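Local coordinates for mobilization protein A (Pseudomonas aeruginosa, PDB 2NS6) that takes part in plasmid transfer during conjugation, as a relaxase that unwinds DNA locally and nicks one strand at the origin of transfer, at residues 47-52 with 137-142; 62-67 with 153-158; 91-96 with 176-181. All coordinates share one frame; numbering follows the deposited sequence.

Interaction 1: 47-52 with 137-142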
ATOM      1  N   PRO A  47       3.087 -12.575   2.300  1.00 12.94           N
ATOM      2  CA  PRO A  47       3.024 -14.023   2.527  1.00 14.36           C
ATOM      3  C   PRO A  47       4.408 -14.645   2.429  1.00 14.86           C
ATOM      4  O   PRO A  47       5.318 -14.081   1.807  1.00 13.87           O
ATOM      5  CB  PRO A  47       2.064 -14.510   1.436  1.00 13.56           C
ATOM      6  CG  PRO A  47       2.260 -13.518   0.344  1.00 13.11           C
ATOM      7  CD  PRO A  47       2.344 -12.202   1.088  1.00 11.50           C
ATOM      8  N   GLU A  48       4.562 -15.809   3.044  1.00 16.63           N
ATOM      9  CA  GLU A  48       5.843 -16.507   3.076  1.00 18.82           C
ATOM     10  C   GLU A  48       6.566 -16.693   1.735  1.00 19.08           C
ATOM     11  O   GLU A  48       7.790 -16.624   1.695  1.00 18.80           O
ATOM     12  CB  GLU A  48       5.661 -17.861   3.778  1.00 21.69           C
ATOM     13  CG  GLU A  48       6.904 -18.758   3.808  1.00 27.70           C
ATOM     14  CD  GLU A  48       8.130 -18.080   4.414  1.00 30.53           C
ATOM     15  OE1 GLU A  48       8.045 -17.568   5.556  1.00 29.81           O
ATOM     16  OE2 GLU A  48       9.183 -18.073   3.740  1.00 33.91           O
ATOM     17  N   PHE A  49       5.843 -16.913   0.641  1.00 17.49           N
ATOM     18  CA  PHE A  49       6.527 -17.111  -0.636  1.00 18.18           C
ATOM     19  C   PHE A  49       7.300 -15.873  -1.117  1.00 18.86           C
ATOM     20  O   PHE A  49       8.150 -15.972  -1.998  1.00 20.33           O
ATOM     21  CB  PHE A  49       5.534 -17.577  -1.714  1.00 17.11           C
ATOM     22  CG  PHE A  49       4.704 -16.470  -2.311  1.00 18.56           C
ATOM     23  CD1 PHE A  49       5.264 -15.572  -3.216  1.00 17.73           C
ATOM     24  CD2 PHE A  49       3.363 -16.329  -1.973  1.00 18.91           C
ATOM     25  CE1 PHE A  49       4.500 -14.550  -3.777  1.00 18.95           C
ATOM     26  CE2 PHE A  49       2.588 -15.310  -2.529  1.00 17.74           C
ATOM     27  CZ  PHE A  49       3.159 -14.420  -3.432  1.00 16.62           C
ATOM     28  N   VAL A  50       7.011 -14.717  -0.531  1.00 19.21           N
ATOM     29  CA  VAL A  50       7.666 -13.461  -0.901  1.00 19.89           C
ATOM     30  C   VAL A  50       9.017 -13.247  -0.205  1.00 19.73           C
ATOM     31  O   VAL A  50       9.069 -13.148   1.017  1.00 21.51           O
ATOM     32  CB  VAL A  50       6.740 -12.251  -0.560  1.00 20.98           C
ATOM     33  CG1 VAL A  50       7.491 -10.938  -0.727  1.00 22.55           C
ATOM     34  CG2 VAL A  50       5.504 -12.267  -1.463  1.00 20.26           C
ATOM     35  N   GLU A  51      10.105 -13.174  -0.975  1.00 17.71           N
ATOM     36  CA  GLU A  51      11.431 -12.940  -0.392  1.00 17.39           C
ATOM     37  C   GLU A  51      11.718 -11.436  -0.418  1.00 16.32           C
ATOM     38  O   GLU A  51      12.428 -10.915   0.448  1.00 16.34           O
ATOM     39  CB  GLU A  51      12.529 -13.683  -1.164  1.00 15.75           C
ATOM     40  CG  GLU A  51      12.397 -15.202  -1.190  1.00 20.48           C
ATOM     41  CD  GLU A  51      12.425 -15.835   0.193  1.00 22.21           C
ATOM     42  OE1 GLU A  51      13.103 -15.290   1.086  1.00 24.24           O
ATOM     43  OE2 GLU A  51      11.779 -16.890   0.374  1.00 27.00           O
ATOM     44  N   ARG A  52      11.163 -10.762  -1.425  1.00 15.80           N
ATOM     45  CA  ARG A  52      11.282  -9.306  -1.612  1.00 17.55           C
ATOM     46  C   ARG A  52       9.899  -8.803  -1.969  1.00 15.84           C
ATOM     47  O   ARG A  52       9.169  -9.473  -2.692  1.00 13.90           O
ATOM     48  CB  ARG A  52      12.174  -8.938  -2.799  1.00 19.59           C
ATOM     49  CG  ARG A  52      13.637  -9.079  -2.596  1.00 23.16           C
ATOM     50  CD  ARG A  52      14.319  -8.614  -3.861  1.00 22.22           C
ATOM     51  NE  ARG A  52      14.199  -7.170  -4.058  1.00 21.29           N
ATOM     52  CZ  ARG A  52      15.211  -6.319  -3.925  1.00 23.29           C
ATOM     53  NH1 ARG A  52      16.416  -6.771  -3.592  1.00 22.13           N
ATOM     54  NH2 ARG A  52      15.026  -5.022  -4.134  1.00 21.70           N
ATOM     55  N   ALA A 137       2.033 -18.902  -7.633  1.00 19.36           N
ATOM     56  CA  ALA A 137       1.079 -19.261  -8.678  1.00 21.21           C
ATOM     57  C   ALA A 137      -0.317 -19.614  -8.141  1.00 22.43           C
ATOM     58  O   ALA A 137      -1.278 -19.694  -8.910  1.00 21.89           O
ATOM     59  CB  ALA A 137       1.632 -20.439  -9.499  1.00 21.58           C
ATOM     60  N   GLN A 138      -0.432 -19.821  -6.830  1.00 21.13           N
ATOM     61  CA  GLN A 138      -1.720 -20.181  -6.226  1.00 20.62           C
ATOM     62  C   GLN A 138      -2.339 -19.075  -5.379  1.00 19.61           C
ATOM     63  O   GLN A 138      -3.538 -19.093  -5.099  1.00 19.33           O
ATOM     64  CB  GLN A 138      -1.559 -21.421  -5.342  1.00 18.90           C
ATOM     65  CG  GLN A 138      -2.860 -21.922  -4.726  1.00 19.07           C
ATOM     66  CD  GLN A 138      -2.630 -22.982  -3.664  1.00 20.64           C
ATOM     67  OE1 GLN A 138      -1.803 -23.875  -3.835  1.00 20.79           O
ATOM     68  NE2 GLN A 138      -3.369 -22.891  -2.562  1.00 18.64           N
ATOM     69  N   TRP A 139      -1.520 -18.115  -4.966  1.00 19.89           N
ATOM     70  CA  TRP A 139      -1.996 -17.032  -4.112  1.00 17.01           C
ATOM     71  C   TRP A 139      -3.166 -16.221  -4.661  1.00 18.68           C
ATOM     72  O   TRP A 139      -4.100 -15.906  -3.924  1.00 18.63           O
ATOM     73  CB  TRP A 139      -0.831 -16.099  -3.759  1.00 16.43           C
ATOM     74  CG  TRP A 139      -1.205 -14.970  -2.830  1.00 12.16           C
ATOM     75  CD1 TRP A 139      -1.642 -13.728  -3.191  1.00 11.55           C
ATOM     76  CD2 TRP A 139      -1.238 -15.006  -1.397  1.00  9.25           C
ATOM     77  NE1 TRP A 139      -1.948 -12.993  -2.078  1.00 12.02           N
ATOM     78  CE2 TRP A 139      -1.713 -13.749  -0.961  1.00  8.76           C
ATOM     79  CE3 TRP A 139      -0.920 -15.978  -0.440  1.00 11.70           C
ATOM     80  CZ2 TRP A 139      -1.881 -13.435   0.394  1.00  9.45           C
ATOM     81  CZ3 TRP A 139      -1.086 -15.668   0.915  1.00  7.42           C
ATOM     82  CH2 TRP A 139      -1.563 -14.407   1.316  1.00 10.55           C
ATOM     83  N   PHE A 140      -3.126 -15.895  -5.951  1.00 20.32           N
ATOM     84  CA  PHE A 140      -4.168 -15.080  -6.562  1.00 20.26           C
ATOM     85  C   PHE A 140      -5.341 -15.846  -7.190  1.00 23.17           C
ATOM     86  O   PHE A 140      -6.242 -15.247  -7.789  1.00 23.24           O
ATOM     87  CB  PHE A 140      -3.532 -14.137  -7.591  1.00 19.53           C
ATOM     88  CG  PHE A 140      -2.443 -13.255  -7.017  1.00 19.26           C
ATOM     89  CD1 PHE A 140      -1.117 -13.677  -6.995  1.00 17.11           C
ATOM     90  CD2 PHE A 140      -2.755 -12.003  -6.489  1.00 17.05           C
ATOM     91  CE1 PHE A 140      -0.114 -12.858  -6.456  1.00 18.62           C
ATOM     92  CE2 PHE A 140      -1.764 -11.177  -5.949  1.00 14.52           C
ATOM     93  CZ  PHE A 140      -0.441 -11.607  -5.932  1.00 18.84           C
ATOM     94  N   LYS A 141      -5.335 -17.167  -7.057  1.00 22.92           N
ATOM     95  CA  LYS A 141      -6.422 -17.971  -7.593  1.00 23.44           C
ATOM     96  C   LYS A 141      -7.665 -17.657  -6.774  1.00 23.69           C
ATOM     97  O   LYS A 141      -7.600 -16.918  -5.781  1.00 21.25           O
ATOM     98  CB  LYS A 141      -6.080 -19.463  -7.496  1.00 25.21           C
ATOM     99  CG  LYS A 141      -4.936 -19.899  -8.412  1.00 26.02           C
ATOM    100  CD  LYS A 141      -4.416 -21.291  -8.057  1.00 30.03           C
ATOM    101  CE  LYS A 141      -3.386 -21.774  -9.072  1.00 31.75           C
ATOM    102  NZ  LYS A 141      -2.261 -22.525  -8.417  1.00 33.65           N
ATOM    103  N   ARG A 142      -8.799 -18.206  -7.199  1.00 23.01           N
ATOM    104  CA  ARG A 142     -10.058 -17.997  -6.503  1.00 24.19           C
ATOM    105  C   ARG A 142      -9.976 -18.613  -5.120  1.00 24.22           C
ATOM    106  O   ARG A 142      -9.274 -19.598  -4.911  1.00 22.04           O
ATOM    107  CB  ARG A 142     -11.206 -18.627  -7.294  1.00 27.33           C
ATOM    108  CG  ARG A 142     -11.362 -18.032  -8.682  1.00 31.16           C
ATOM    109  CD  ARG A 142     -12.460 -18.705  -9.491  1.00 32.78           C
ATOM    110  NE  ARG A 142     -12.463 -18.225 -10.873  1.00 33.77           N
ATOM    111  CZ  ARG A 142     -12.694 -16.963 -11.229  1.00 35.22           C
ATOM    112  NH1 ARG A 142     -12.947 -16.040 -10.309  1.00 35.32           N
ATOM    113  NH2 ARG A 142     -12.665 -16.621 -12.510  1.00 34.74           N
TER
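W139 and F49 are brought together by their first torsions. In W139, CG stands anti to the backbone N (chi1 -178°), which sends the indole off its short helix toward the 47-52 loop; in F49, CG is tucked between the backbone N and the carbonyl carbon (chi1 80°), which swings the phenyl ring round to meet it. P47 lies over one face of the indole, and F49 comes in obliquely on the same side. The proline is the closer partner: its CB sits over the six-membered ring, 3.8 Å from the centroid, in a CH-pi contact. The nearest carbon below it is at the outer rim, with P47 CB and W139 CZ3 3.4 Å apart, while P47 CG is 4.0 Å from W139 CZ3. F49 meets the five-membered-ring end. It turns an edge toward that ring in an offset edge-to-face pair, centroids 5.7 Å apart and planes inclined at 62°. Its leading atom, F49 CE2, is 3.7 Å from W139 CB. P47 thus takes the six-membered ring, F49 the CB-CG root. A type I turn from P47 to V50 supplies both, closed by V50 N to P47 O at 3.0 Å; V50 CG2 then lies against a face of the F49 ring, toward its rim. Next in sequence to W139, F140 takes the edge of the indole against its own ring face, with W139 CD1 over its centre. The indole N-H is satisfied by a hydrogen bond from NE1 to Y56 OH of helix 53-63. The contact therefore joins the loop leaving strand 38-44 to helix 136-139, with helix 53-63 packed against both through Y56.

Interaction 2: 62-67 with 153-158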
ATOM      1  N   LEU A  62       1.681 -11.511 -12.920  1.00 19.57           N
ATOM      2  CA  LEU A  62       1.727 -12.760 -13.660  1.00 22.67           C
ATOM      3  C   LEU A  62       0.559 -13.709 -13.406  1.00 24.57           C
ATOM      4  O   LEU A  62       0.267 -14.565 -14.242  1.00 28.08           O
ATOM      5  CB  LEU A  62       3.043 -13.477 -13.357  1.00 22.36           C
ATOM      6  CG  LEU A  62       3.270 -14.843 -14.017  1.00 24.91           C
ATOM      7  CD1 LEU A  62       3.296 -14.700 -15.539  1.00 24.00           C
ATOM      8  CD2 LEU A  62       4.579 -15.413 -13.513  1.00 23.60           C
ATOM      9  N   TYR A  63      -0.123 -13.560 -12.271  1.00 25.31           N
ATOM     10  CA  TYR A  63      -1.227 -14.460 -11.942  1.00 24.04           C
ATOM     11  C   TYR A  63      -2.636 -13.895 -11.764  1.00 24.77           C
ATOM     12  O   TYR A  63      -3.601 -14.637 -11.913  1.00 24.64           O
ATOM     13  CB  TYR A  63      -0.863 -15.281 -10.700  1.00 23.37           C
ATOM     14  CG  TYR A  63       0.381 -16.129 -10.885  1.00 24.91           C
ATOM     15  CD1 TYR A  63       1.537 -15.875 -10.159  1.00 23.99           C
ATOM     16  CD2 TYR A  63       0.411 -17.160 -11.822  1.00 25.24           C
ATOM     17  CE1 TYR A  63       2.699 -16.623 -10.365  1.00 26.33           C
ATOM     18  CE2 TYR A  63       1.565 -17.908 -12.036  1.00 24.83           C
ATOM     19  CZ  TYR A  63       2.702 -17.632 -11.308  1.00 22.99           C
ATOM     20  OH  TYR A  63       3.846 -18.343 -11.548  1.00 23.72           O
ATOM     21  N   GLU A  64      -2.784 -12.615 -11.429  1.00 25.02           N
ATOM     22  CA  GLU A  64      -4.139 -12.078 -11.259  1.00 28.17           C
ATOM     23  C   GLU A  64      -4.845 -12.048 -12.604  1.00 28.82           C
ATOM     24  O   GLU A  64      -4.232 -11.739 -13.622  1.00 30.27           O
ATOM     25  CB  GLU A  64      -4.113 -10.664 -10.671  1.00 28.39           C
ATOM     26  CG  GLU A  64      -4.765 -10.560  -9.299  1.00 30.46           C
ATOM     27  CD  GLU A  64      -6.287 -10.580  -9.345  1.00 29.71           C
ATOM     28  OE1 GLU A  64      -6.877 -11.330 -10.152  1.00 33.19           O
ATOM     29  OE2 GLU A  64      -6.902  -9.843  -8.555  1.00 31.96           O
ATOM     30  N   ARG A  65      -6.132 -12.369 -12.611  1.00 29.67           N
ATOM     31  CA  ARG A  65      -6.890 -12.369 -13.857  1.00 31.58           C
ATOM     32  C   ARG A  65      -6.965 -10.952 -14.424  1.00 31.02           C
ATOM     33  O   ARG A  65      -6.873  -9.973 -13.681  1.00 30.31           O
ATOM     34  CB  ARG A  65      -8.298 -12.917 -13.615  1.00 32.25           C
ATOM     35  CG  ARG A  65      -9.096 -12.097 -12.626  1.00 34.20           C
ATOM     36  CD  ARG A  65     -10.512 -12.600 -12.525  1.00 35.47           C
ATOM     37  NE  ARG A  65     -11.364 -11.691 -11.757  1.00 35.61           N
ATOM     38  CZ  ARG A  65     -12.674 -11.851 -11.629  1.00 36.37           C
ATOM     39  NH1 ARG A  65     -13.270 -12.882 -12.221  1.00 35.42           N
ATOM     40  NH2 ARG A  65     -13.386 -10.990 -10.915  1.00 39.11           N
ATOM     41  N   ALA A  66      -7.135 -10.856 -15.739  1.00 31.38           N
ATOM     42  CA  ALA A  66      -7.200  -9.571 -16.439  1.00 32.53           C
ATOM     43  C   ALA A  66      -8.157  -8.562 -15.817  1.00 32.75           C
ATOM     44  O   ALA A  66      -7.800  -7.399 -15.616  1.00 34.51           O
ATOM     45  CB  ALA A  66      -7.572  -9.800 -17.906  1.00 32.15           C
ATOM     46  N   ASN A  67      -9.376  -9.004 -15.527  1.00 33.80           N
ATOM     47  CA  ASN A  67     -10.375  -8.130 -14.931  1.00 33.29           C
ATOM     48  C   ASN A  67     -10.279  -8.142 -13.408  1.00 33.95           C
ATOM     49  O   ASN A  67     -11.282  -7.984 -12.708  1.00 34.60           O
ATOM     50  CB  ASN A  67     -11.778  -8.556 -15.373  1.00 36.55           C
ATOM     51  CG  ASN A  67     -12.054  -8.238 -16.836  1.00 39.85           C
ATOM     52  OD1 ASN A  67     -12.064  -7.069 -17.244  1.00 41.38           O
ATOM     53  ND2 ASN A  67     -12.279  -9.278 -17.635  1.00 42.51           N
ATOM     54  N   ALA A 153      -5.749 -16.677  -1.856  1.00 17.24           N
ATOM     55  CA  ALA A 153      -6.069 -15.870  -0.690  1.00 16.83           C
ATOM     56  C   ALA A 153      -7.425 -15.251  -0.979  1.00 17.16           C
ATOM     57  O   ALA A 153      -7.737 -14.949  -2.134  1.00 18.26           O
ATOM     58  CB  ALA A 153      -5.021 -14.782  -0.491  1.00 15.65           C
ATOM     59  N   GLN A 154      -8.231 -15.076   0.063  1.00 16.34           N
ATOM     60  CA  GLN A 154      -9.559 -14.494  -0.080  1.00 16.49           C
ATOM     61  C   GLN A 154      -9.445 -13.004  -0.380  1.00 18.74           C
ATOM     62  O   GLN A 154      -8.549 -12.328   0.130  1.00 16.92           O
ATOM     63  CB  GLN A 154     -10.370 -14.712   1.206  1.00 18.48           C
ATOM     64  CG  GLN A 154     -11.755 -14.070   1.209  1.00 22.31           C
ATOM     65  CD  GLN A 154     -12.564 -14.404   2.463  1.00 24.61           C
ATOM     66  OE1 GLN A 154     -12.023 -14.456   3.571  1.00 26.39           O
ATOM     67  NE2 GLN A 154     -13.867 -14.614   2.292  1.00 23.84           N
ATOM     68  N   LYS A 155     -10.341 -12.502  -1.225  1.00 17.52           N
ATOM     69  CA  LYS A 155     -10.342 -11.088  -1.578  1.00 20.07           C
ATOM     70  C   LYS A 155     -11.146 -10.307  -0.545  1.00 18.42           C
ATOM     71  O   LYS A 155     -12.030 -10.861   0.105  1.00 18.64           O
ATOM     72  CB  LYS A 155     -10.972 -10.885  -2.959  1.00 21.69           C
ATOM     73  CG  LYS A 155     -10.103 -11.298  -4.147  1.00 22.52           C
ATOM     74  CD  LYS A 155     -10.928 -11.300  -5.437  1.00 24.79           C
ATOM     75  CE  LYS A 155     -10.068 -11.470  -6.693  1.00 29.25           C
ATOM     76  NZ  LYS A 155      -9.258 -10.253  -7.040  1.00 30.01           N
ATOM     77  N   THR A 156     -10.827  -9.028  -0.367  1.00 20.25           N
ATOM     78  CA  THR A 156     -11.580  -8.215   0.574  1.00 17.78           C
ATOM     79  C   THR A 156     -12.397  -7.183  -0.178  1.00 19.27           C
ATOM     80  O   THR A 156     -11.986  -6.703  -1.236  1.00 19.36           O
ATOM     81  CB  THR A 156     -10.685  -7.490   1.586  1.00 16.81           C
ATOM     82  OG1 THR A 156     -11.515  -6.731   2.476  1.00 14.38           O
ATOM     83  CG2 THR A 156      -9.715  -6.553   0.890  1.00 16.93           C
ATOM     84  N   GLU A 157     -13.561  -6.846   0.365  1.00 18.43           N
ATOM     85  CA  GLU A 157     -14.431  -5.863  -0.261  1.00 18.94           C
ATOM     86  C   GLU A 157     -14.383  -4.544   0.503  1.00 18.29           C
ATOM     87  O   GLU A 157     -15.033  -3.577   0.113  1.00 18.87           O
ATOM     88  CB  GLU A 157     -15.879  -6.363  -0.269  1.00 19.55           C
ATOM     89  CG  GLU A 157     -16.070  -7.783  -0.796  1.00 19.58           C
ATOM     90  CD  GLU A 157     -15.551  -7.963  -2.196  1.00 20.39           C
ATOM     91  OE1 GLU A 157     -15.957  -7.191  -3.088  1.00 23.00           O
ATOM     92  OE2 GLU A 157     -14.734  -8.885  -2.411  1.00 24.87           O
ATOM     93  N   ALA A 158     -13.606  -4.505   1.580  1.00 16.88           N
ATOM     94  CA  ALA A 158     -13.510  -3.317   2.424  1.00 18.91           C
ATOM     95  C   ALA A 158     -13.115  -2.007   1.746  1.00 18.27           C
ATOM     96  O   ALA A 158     -13.438  -0.928   2.248  1.00 20.63           O
ATOM     97  CB  ALA A 158     -12.559  -3.596   3.594  1.00 18.77           C
TER
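K155 and E64 approach each other from opposite directions and form a single salt bridge between two loops. The lysine can be followed outward. K155 CB points toward the 62-67 segment but is still 7.0 Å from E64 OE2. CG, anti to the carbonyl carbon and beside the backbone N, starts an extended stem that runs along the approach, and K155 CD comes to 5.3 Å from E64 OE2. K155 CE makes the first grazing contact, 4.0 Å from E64 OE2. The chain then bends at its last torsion (chi4 -73°), and this bend turns the ammonium onto the carboxylate. K155 NZ donates to E64 OE2 at 2.8 Å, meeting the oxygen on its syn side but tilted 28° out of the carboxylate plane; E64 OE1, 4.1 Å from K155 NZ, is not shared. With the chain of E64 bent at chi2, that second oxygen instead takes a weak, bent bond from the backbone, R65 N to E64 OE1 at 2.8 Å (N-H...O 125°). A second positive group lies near the lysine: R65 NE is 5.4 Å from K155 NZ. R127 is also close to the lysine and forms a long, weak ion pair with E64 OE2. Such surroundings would be expected to favour an ionised E64. The CG of E64 rests on F140. Beyond the lysine, T156 OG1 accepts from A158 N at 3.2 Å and is also hydrogen-bonded to E102. E64 is the first residue to leave helical geometry after helix 53-63, while K155 belongs to the long connection between helices 136-139 and 164-181. The arrangement is a partly buried loop-to-loop salt bridge within the relaxase domain, with an ST turn following its lysine.

Interaction 3: 91-96 with 176-181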
ATOM      1  N   ALA A  91       3.103   7.772   8.508  1.00 13.10           N
ATOM      2  CA  ALA A  91       2.773   7.026   7.294  1.00 14.43           C
ATOM      3  C   ALA A  91       2.574   5.542   7.594  1.00 14.92           C
ATOM      4  O   ALA A  91       1.596   4.935   7.143  1.00 13.74           O
ATOM      5  CB  ALA A  91       3.882   7.200   6.245  1.00 14.18           C
ATOM      6  N   SER A  92       3.505   4.969   8.357  1.00 16.57           N
ATOM      7  CA  SER A  92       3.429   3.558   8.734  1.00 17.29           C
ATOM      8  C   SER A  92       2.144   3.350   9.510  1.00 16.86           C
ATOM      9  O   SER A  92       1.382   2.412   9.256  1.00 17.04           O
ATOM     10  CB  SER A  92       4.601   3.169   9.636  1.00 17.85           C
ATOM     11  OG  SER A  92       5.842   3.495   9.043  1.00 20.07           O
ATOM     12  N   GLU A  93       1.919   4.240  10.468  1.00 17.46           N
ATOM     13  CA  GLU A  93       0.735   4.179  11.306  1.00 17.91           C
ATOM     14  C   GLU A  93      -0.532   4.176  10.462  1.00 16.78           C
ATOM     15  O   GLU A  93      -1.428   3.357  10.682  1.00 16.28           O
ATOM     16  CB  GLU A  93       0.718   5.369  12.269  1.00 22.56           C
ATOM     17  CG  GLU A  93      -0.388   5.323  13.314  1.00 25.85           C
ATOM     18  CD  GLU A  93      -0.579   6.666  14.008  1.00 28.33           C
ATOM     19  OE1 GLU A  93      -0.931   7.642  13.312  1.00 31.82           O
ATOM     20  OE2 GLU A  93      -0.378   6.743  15.233  1.00 28.70           O
ATOM     21  N   PHE A  94      -0.615   5.077   9.486  1.00 14.13           N
ATOM     22  CA  PHE A  94      -1.813   5.134   8.661  1.00 13.36           C
ATOM     23  C   PHE A  94      -1.932   3.895   7.751  1.00 14.28           C
ATOM     24  O   PHE A  94      -3.035   3.417   7.497  1.00 16.04           O
ATOM     25  CB  PHE A  94      -1.835   6.437   7.846  1.00 13.77           C
ATOM     26  CG  PHE A  94      -3.127   6.675   7.097  1.00 14.17           C
ATOM     27  CD1 PHE A  94      -4.350   6.770   7.768  1.00 16.46           C
ATOM     28  CD2 PHE A  94      -3.117   6.801   5.716  1.00 15.24           C
ATOM     29  CE1 PHE A  94      -5.537   6.994   7.061  1.00 15.91           C
ATOM     30  CE2 PHE A  94      -4.297   7.026   5.004  1.00 17.19           C
ATOM     31  CZ  PHE A  94      -5.507   7.120   5.677  1.00 14.37           C
ATOM     32  N   ALA A  95      -0.808   3.360   7.278  1.00 14.04           N
ATOM     33  CA  ALA A  95      -0.856   2.168   6.435  1.00 12.99           C
ATOM     34  C   ALA A  95      -1.479   1.008   7.219  1.00 14.28           C
ATOM     35  O   ALA A  95      -2.306   0.253   6.699  1.00 13.22           O
ATOM     36  CB  ALA A  95       0.544   1.791   5.969  1.00 10.88           C
ATOM     37  N   GLN A  96      -1.065   0.868   8.473  1.00 14.18           N
ATOM     38  CA  GLN A  96      -1.590  -0.181   9.336  1.00 15.58           C
ATOM     39  C   GLN A  96      -3.085   0.027   9.515  1.00 16.09           C
ATOM     40  O   GLN A  96      -3.861  -0.925   9.513  1.00 17.04           O
ATOM     41  CB  GLN A  96      -0.912  -0.133  10.710  1.00 16.54           C
ATOM     42  CG  GLN A  96       0.457  -0.746  10.716  1.00 19.09           C
ATOM     43  CD  GLN A  96       0.439  -2.117  10.067  1.00 21.83           C
ATOM     44  OE1 GLN A  96      -0.346  -2.998  10.459  1.00 20.86           O
ATOM     45  NE2 GLN A  96       1.280  -2.301   9.061  1.00 16.68           N
ATOM     46  N   ALA A 176      -3.033  12.605  10.908  1.00 20.68           N
ATOM     47  CA  ALA A 176      -2.104  13.721  10.744  1.00 22.98           C
ATOM     48  C   ALA A 176      -2.268  14.708  11.908  1.00 22.71           C
ATOM     49  O   ALA A 176      -1.287  15.093  12.534  1.00 23.69           O
ATOM     50  CB  ALA A 176      -2.352  14.426   9.410  1.00 22.47           C
ATOM     51  N   ASN A 177      -3.504  15.100  12.200  1.00 22.88           N
ATOM     52  CA  ASN A 177      -3.768  16.036  13.287  1.00 24.43           C
ATOM     53  C   ASN A 177      -3.182  15.539  14.605  1.00 25.25           C
ATOM     54  O   ASN A 177      -2.438  16.256  15.278  1.00 25.24           O
ATOM     55  CB  ASN A 177      -5.275  16.255  13.435  1.00 25.35           C
ATOM     56  CG  ASN A 177      -5.868  17.017  12.264  1.00 27.36           C
ATOM     57  OD1 ASN A 177      -7.074  16.975  12.020  1.00 27.68           O
ATOM     58  ND2 ASN A 177      -5.016  17.727  11.533  1.00 28.72           N
ATOM     59  N   ARG A 178      -3.513  14.305  14.969  1.00 25.76           N
ATOM     60  CA  ARG A 178      -3.004  13.723  16.203  1.00 26.82           C
ATOM     61  C   ARG A 178      -1.476  13.821  16.249  1.00 26.33           C
ATOM     62  O   ARG A 178      -0.907  14.252  17.251  1.00 25.76           O
ATOM     63  CB  ARG A 178      -3.430  12.253  16.304  1.00 29.45           C
ATOM     64  CG  ARG A 178      -3.018  11.582  17.601  1.00 33.52           C
ATOM     65  CD  ARG A 178      -2.609  10.126  17.390  1.00 37.58           C
ATOM     66  NE  ARG A 178      -1.431  10.008  16.530  1.00 39.35           N
ATOM     67  CZ  ARG A 178      -1.471   9.894  15.203  1.00 37.34           C
ATOM     68  NH1 ARG A 178      -0.347   9.801  14.507  1.00 34.92           N
ATOM     69  NH2 ARG A 178      -2.635   9.854  14.574  1.00 37.98           N
ATOM     70  N   ALA A 179      -0.816  13.428  15.164  1.00 23.94           N
ATOM     71  CA  ALA A 179       0.644  13.460  15.094  1.00 24.62           C
ATOM     72  C   ALA A 179       1.200  14.865  15.262  1.00 25.45           C
ATOM     73  O   ALA A 179       2.269  15.059  15.845  1.00 24.79           O
ATOM     74  CB  ALA A 179       1.112  12.886  13.760  1.00 25.69           C
ATOM     75  N   LEU A 180       0.475  15.841  14.728  1.00 25.71           N
ATOM     76  CA  LEU A 180       0.889  17.235  14.810  1.00 25.58           C
ATOM     77  C   LEU A 180       0.888  17.756  16.240  1.00 26.10           C
ATOM     78  O   LEU A 180       1.880  18.327  16.692  1.00 26.05           O
ATOM     79  CB  LEU A 180      -0.021  18.105  13.940  1.00 23.45           C
ATOM     80  CG  LEU A 180       0.318  18.094  12.449  1.00 21.86           C
ATOM     81  CD1 LEU A 180      -0.754  18.828  11.637  1.00 21.24           C
ATOM     82  CD2 LEU A 180       1.675  18.747  12.264  1.00 18.01           C
ATOM     83  N   GLU A 181      -0.210  17.552  16.959  1.00 28.47           N
ATOM     84  CA  GLU A 181      -0.275  18.054  18.322  1.00 31.60           C
ATOM     85  C   GLU A 181       0.732  17.404  19.264  1.00 32.00           C
ATOM     86  O   GLU A 181       1.372  18.100  20.053  1.00 32.10           O
ATOM     87  CB  GLU A 181      -1.692  17.937  18.897  1.00 34.00           C
ATOM     88  CG  GLU A 181      -2.195  16.540  19.135  1.00 39.09           C
ATOM     89  CD  GLU A 181      -3.408  16.519  20.065  1.00 43.36           C
ATOM     90  OE1 GLU A 181      -3.272  16.966  21.231  1.00 45.37           O
ATOM     91  OE2 GLU A 181      -4.491  16.057  19.635  1.00 43.65           O
TER
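E93 and R178 account for all of the 88 Å² buried in this contact, reaching toward each other from facing helices. CG is anti to the backbone N in both (chi1 -173° in E93, -176° in R178), which sends each chain out toward the partner helix. The glutamate continues extended beyond CG, whereas the arginine bends at chi2 and again at chi3, folding its guanidinium across the end of the acid. The carboxylate lies over one face of that group, not in its plane, and the two planes are 75° apart. E93 OE2 stands 3.1 Å above the R178 guanidinium plane, toward its rim. The pair is a salt bridge, with E93 OE1 and R178 NH1 modelled 2.5 Å apart, a separation so short that its fine geometry is doubtful. E93 OE1 also bonds ND1 of H175, one turn earlier on the arginine's helix.

In the relaxase fold, helix 84-99 packs on the antiparallel sheet, A91 against I110 and A95 against Y106 and L108, and this charged pair links it to helix 164-181. F94 packs on W172, T168 and A171 of that helix. L90 touches the side chains of R178 and A179. The side chain of E93 is about 6 Å from a bound manganese ion, and Q96, one turn further along helix 84-99, shares a manganese site with H45.

From the N terminus, the chain leaves strand 38-44 through 47-52, forms helix 53-63 and ends it in 62-67, then reaches 91-96 on helix 84-99. The return partners follow in the same order, 137-142, 153-158 and 176-181, each contact closing a loop of about 80 to 86 residues. All three cross in sequence and none nests in another. Interactions 1 and 2 form one neighbourhood at one end of the domain, touching through W139 O and A153 N, a probable hydrogen bond of 2.8 Å. Interaction 3, its centre about 30 Å from that of interaction 1 and 28 Å from that of interaction 2, lies across the chain's centre and ties helix 84-99 to the last helix.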